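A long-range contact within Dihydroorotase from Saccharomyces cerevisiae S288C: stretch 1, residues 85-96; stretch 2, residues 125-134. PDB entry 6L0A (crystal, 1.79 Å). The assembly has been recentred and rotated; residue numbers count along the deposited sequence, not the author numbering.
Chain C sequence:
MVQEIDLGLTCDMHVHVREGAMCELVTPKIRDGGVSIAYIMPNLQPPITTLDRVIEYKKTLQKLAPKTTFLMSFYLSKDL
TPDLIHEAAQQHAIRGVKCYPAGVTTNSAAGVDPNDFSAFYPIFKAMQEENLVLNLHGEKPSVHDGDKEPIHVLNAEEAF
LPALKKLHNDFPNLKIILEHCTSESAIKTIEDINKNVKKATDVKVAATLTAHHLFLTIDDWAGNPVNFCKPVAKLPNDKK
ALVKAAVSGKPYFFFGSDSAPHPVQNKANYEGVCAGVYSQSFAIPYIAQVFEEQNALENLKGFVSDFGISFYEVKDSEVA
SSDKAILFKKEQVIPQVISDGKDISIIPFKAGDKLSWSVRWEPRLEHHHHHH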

# COMPACT_ATOMS: atom_id res chain seq x y z
N ILE C 85 13.23 24.44 -26.76
CA ILE C 85 11.81 24.70 -26.51
C ILE C 85 11.23 25.58 -27.61
O ILE C 85 10.17 25.28 -28.18
CB ILE C 85 11.63 25.36 -25.12
CG1 ILE C 85 12.10 24.42 -24.01
CG2 ILE C 85 10.19 25.82 -24.93
CD1 ILE C 85 11.23 23.16 -23.84
N HIS C 86 11.91 26.68 -27.93
CA HIS C 86 11.46 27.56 -29.01
C HIS C 86 11.40 26.81 -30.34
O HIS C 86 10.43 26.93 -31.09
CB HIS C 86 12.38 28.78 -29.11
CG HIS C 86 12.22 29.76 -27.99
ND1 HIS C 86 11.09 30.51 -27.81
CD2 HIS C 86 13.06 30.10 -26.98
CE1 HIS C 86 11.23 31.28 -26.74
NE2 HIS C 86 12.42 31.04 -26.22
N GLU C 87 12.45 26.04 -30.64
CA GLU C 87 12.51 25.30 -31.90
C GLU C 87 11.36 24.30 -32.01
O GLU C 87 10.65 24.26 -33.03
CB GLU C 87 13.85 24.59 -32.00
CG GLU C 87 14.05 23.78 -33.26
CD GLU C 87 15.42 23.12 -33.33
OE1 GLU C 87 15.75 22.35 -32.40
OE2 GLU C 87 16.16 23.37 -34.31
N ALA C 88 11.16 23.47 -30.98
CA ALA C 88 10.10 22.47 -31.01
C ALA C 88 8.73 23.12 -31.08
O ALA C 88 7.83 22.63 -31.78
CB ALA C 88 10.19 21.56 -29.79
N ALA C 89 8.54 24.23 -30.36
CA ALA C 89 7.25 24.90 -30.35
C ALA C 89 6.91 25.46 -31.72
O ALA C 89 5.79 25.29 -32.22
CB ALA C 89 7.25 26.02 -29.31
N GLN C 90 7.87 26.12 -32.36
CA GLN C 90 7.60 26.76 -33.63
C GLN C 90 7.35 25.74 -34.73
O GLN C 90 6.66 26.04 -35.70
CB GLN C 90 8.74 27.71 -34.00
CG GLN C 90 8.56 29.09 -33.37
CD GLN C 90 9.86 29.80 -33.07
OE1 GLN C 90 10.80 29.76 -33.87
NE2 GLN C 90 9.93 30.45 -31.91
N GLN C 91 7.90 24.54 -34.59
CA GLN C 91 7.62 23.46 -35.52
C GLN C 91 6.38 22.66 -35.14
O GLN C 91 6.07 21.66 -35.81
CB GLN C 91 8.83 22.53 -35.63
CG GLN C 91 10.04 23.21 -36.24
CD GLN C 91 11.19 22.25 -36.46
OE1 GLN C 91 10.99 21.05 -36.65
NE2 GLN C 91 12.41 22.77 -36.44
N HIS C 92 5.65 23.08 -34.10
CA HIS C 92 4.45 22.39 -33.62
C HIS C 92 4.74 20.92 -33.33
O HIS C 92 3.91 20.05 -33.57
CB HIS C 92 3.30 22.55 -34.62
CG HIS C 92 2.91 23.98 -34.84
ND1 HIS C 92 3.40 24.72 -35.89
CD2 HIS C 92 2.10 24.80 -34.14
CE1 HIS C 92 2.90 25.95 -35.83
NE2 HIS C 92 2.10 26.02 -34.78
N ALA C 93 5.94 20.66 -32.82
CA ALA C 93 6.34 19.29 -32.52
C ALA C 93 5.95 18.84 -31.12
O ALA C 93 5.91 17.64 -30.86
CB ALA C 93 7.86 19.13 -32.69
N ILE C 94 5.66 19.79 -30.23
CA ILE C 94 5.20 19.49 -28.88
C ILE C 94 4.13 20.50 -28.48
O ILE C 94 4.09 21.63 -28.98
CB ILE C 94 6.34 19.53 -27.84
CG1 ILE C 94 6.92 20.95 -27.77
CG2 ILE C 94 7.41 18.47 -28.14
CD1 ILE C 94 7.86 21.15 -26.62
N ARG C 95 3.26 20.08 -27.57
CA ARG C 95 2.27 20.93 -26.93
C ARG C 95 2.62 21.24 -25.48
O ARG C 95 2.02 22.15 -24.89
CB ARG C 95 0.88 20.26 -27.02
CG ARG C 95 -0.31 21.08 -26.55
CD ARG C 95 -0.69 22.22 -27.51
NE ARG C 95 -0.77 21.78 -28.90
CZ ARG C 95 -1.85 21.87 -29.66
NH1 ARG C 95 -2.99 22.39 -29.20
NH2 ARG C 95 -1.80 21.43 -30.90
N GLY C 96 3.59 20.54 -24.90
CA GLY C 96 3.96 20.81 -23.52
C GLY C 96 5.19 20.03 -23.09
O GLY C 96 5.81 19.32 -23.88
N LYS C 125 10.45 30.01 -18.73
CA LYS C 125 10.28 31.28 -19.43
C LYS C 125 10.05 31.05 -20.92
O LYS C 125 9.17 31.68 -21.52
CB LYS C 125 11.49 32.18 -19.18
CG LYS C 125 11.30 33.67 -19.53
CD LYS C 125 9.92 34.23 -19.13
CE LYS C 125 9.61 34.17 -17.63
NZ LYS C 125 10.47 35.00 -16.73
N ALA C 126 10.82 30.14 -21.52
CA ALA C 126 10.63 29.83 -22.94
C ALA C 126 9.27 29.19 -23.18
O ALA C 126 8.55 29.56 -24.12
CB ALA C 126 11.76 28.93 -23.43
N MET C 127 8.88 28.24 -22.32
CA MET C 127 7.54 27.65 -22.45
C MET C 127 6.45 28.71 -22.37
O MET C 127 5.48 28.67 -23.13
CB MET C 127 7.33 26.60 -21.36
CG MET C 127 8.20 25.38 -21.52
SD MET C 127 7.98 24.24 -20.14
CE MET C 127 6.28 23.77 -20.44
N GLN C 128 6.58 29.64 -21.42
CA GLN C 128 5.56 30.68 -21.25
C GLN C 128 5.43 31.52 -22.52
O GLN C 128 4.31 31.82 -22.97
CB GLN C 128 5.91 31.55 -20.04
CG GLN C 128 4.83 32.57 -19.65
CD GLN C 128 5.14 33.27 -18.33
OE1 GLN C 128 4.31 33.29 -17.42
NE2 GLN C 128 6.33 33.86 -18.23
N GLU C 129 6.56 31.90 -23.11
CA GLU C 129 6.52 32.69 -24.33
C GLU C 129 5.90 31.92 -25.49
O GLU C 129 5.32 32.52 -26.40
CB GLU C 129 7.93 33.14 -24.70
CG GLU C 129 8.52 34.15 -23.74
CD GLU C 129 10.01 34.34 -23.95
OE1 GLU C 129 10.58 33.65 -24.84
OE2 GLU C 129 10.62 35.15 -23.23
N GLU C 130 6.00 30.59 -25.49
CA GLU C 130 5.50 29.79 -26.60
C GLU C 130 4.11 29.22 -26.34
O GLU C 130 3.59 28.48 -27.18
CB GLU C 130 6.47 28.65 -26.92
CG GLU C 130 7.87 29.09 -27.36
CD GLU C 130 7.92 29.64 -28.78
OE1 GLU C 130 6.87 29.67 -29.47
OE2 GLU C 130 9.02 30.04 -29.22
N ASN C 131 3.49 29.56 -25.20
CA ASN C 131 2.16 29.09 -24.84
C ASN C 131 2.10 27.56 -24.77
O ASN C 131 1.12 26.94 -25.19
CB ASN C 131 1.09 29.63 -25.80
CG ASN C 131 -0.32 29.59 -25.19
OD1 ASN C 131 -0.47 29.49 -23.96
ND2 ASN C 131 -1.34 29.65 -26.04
N LEU C 132 3.16 26.96 -24.24
CA LEU C 132 3.22 25.52 -24.01
C LEU C 132 2.74 25.22 -22.59
O LEU C 132 2.81 26.06 -21.69
CB LEU C 132 4.64 24.99 -24.20
CG LEU C 132 5.30 25.06 -25.59
CD1 LEU C 132 6.76 24.66 -25.50
CD2 LEU C 132 4.56 24.15 -26.58
N VAL C 133 2.24 23.99 -22.39
CA VAL C 133 1.68 23.57 -21.11
C VAL C 133 2.77 22.93 -20.28
O VAL C 133 3.55 22.13 -20.80
CB VAL C 133 0.50 22.60 -21.32
CG1 VAL C 133 0.03 22.03 -19.98
CG2 VAL C 133 -0.64 23.29 -22.07
N LEU C 134 2.86 23.28 -19.00
CA LEU C 134 3.79 22.61 -18.09
C LEU C 134 2.99 21.59 -17.29
O LEU C 134 2.12 21.97 -16.50
CB LEU C 134 4.49 23.61 -17.17
CG LEU C 134 5.33 22.99 -16.05
CD1 LEU C 134 6.49 22.18 -16.63
CD2 LEU C 134 5.83 24.08 -15.09

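Two helical ends, 85-90 and one that includes 125-129, run side by side in the same direction, their axes 24° apart and 9.6 Å at closest approach, and each stretch then leads to a backbone bridge between Gly 96 and Val 133. The contact buries 581 Å², summed over both sides, and Leu 132, Glu 130 and His 86 account for much of it.

Leu 132 has the largest covered area, 89 Å². Its CA-to-CB bond points sideways, but with chi1 m and chi2 t the end of the side chain comes nearer the first stretch and meets both its helix and the segment after it. Leu 132 CD1 lies 3.7 Å from Ile 85 CG2, 4.1 Å from Ala 89 CB and 3.8 Å from Ile 94 CD1, while Leu 132 CD2 packs 3.5 Å from Ile 94 O and 3.6 Å from Arg 95 O. Ile 85, whose CA-to-CB bond points toward the second stretch, extends this apolar cluster: Ile 85 CG2 is 3.8 Å from Ala 126 CB and 4.0 Å from Met 127 CG.

Glu 130, with 81 Å² covered, is the polar centre. Glu 130 CB rests 3.6 Å from Ala 89 CB, the small alanine side chain meeting the base of the glutamate where Ala 89 CA and Glu 130 CA are 6.4 Å apart. Beyond that point chi1 and chi2, both m, bring the carboxylate to two donors one helical turn apart. His 86 ND1 donates to Glu 130 OE2 at 2.5 Å, a very short hydrogen bond with a nearly straight angle of 164°; Gln 90 NE2 donates to the same Glu 130 OE2 at 2.9 Å, more bent at 131°.

The CA-to-CB bond of His 86 points sideways, and its ring end comes nearer the second helix. Glu 130 OE2 and Glu 129 OE1 both lie at the ring edge, near its plane, but they are not equivalent: Glu 129 OE1 is 3.1 Å from His 86 CE1 and 3.5 Å from His 86 NE2, where a poor angle precludes a hydrogen bond. Ala 126 CB, 3.6 Å from His 86 NE2, approaches obliquely.

Past the helices, Schellman turns at His 92 and Asn 131, both with positive phi, redirect the backbone in each stretch. Val 133 N donates to Arg 95 O at 3.1 Å and 170°, supporting the single bridge, where Gly 96 CA comes within 3.1 Å of Val 133 O. A CB on Gly 96 would sit 2.5 Å from Val 133 O, a clash, so this close approach depends on glycine.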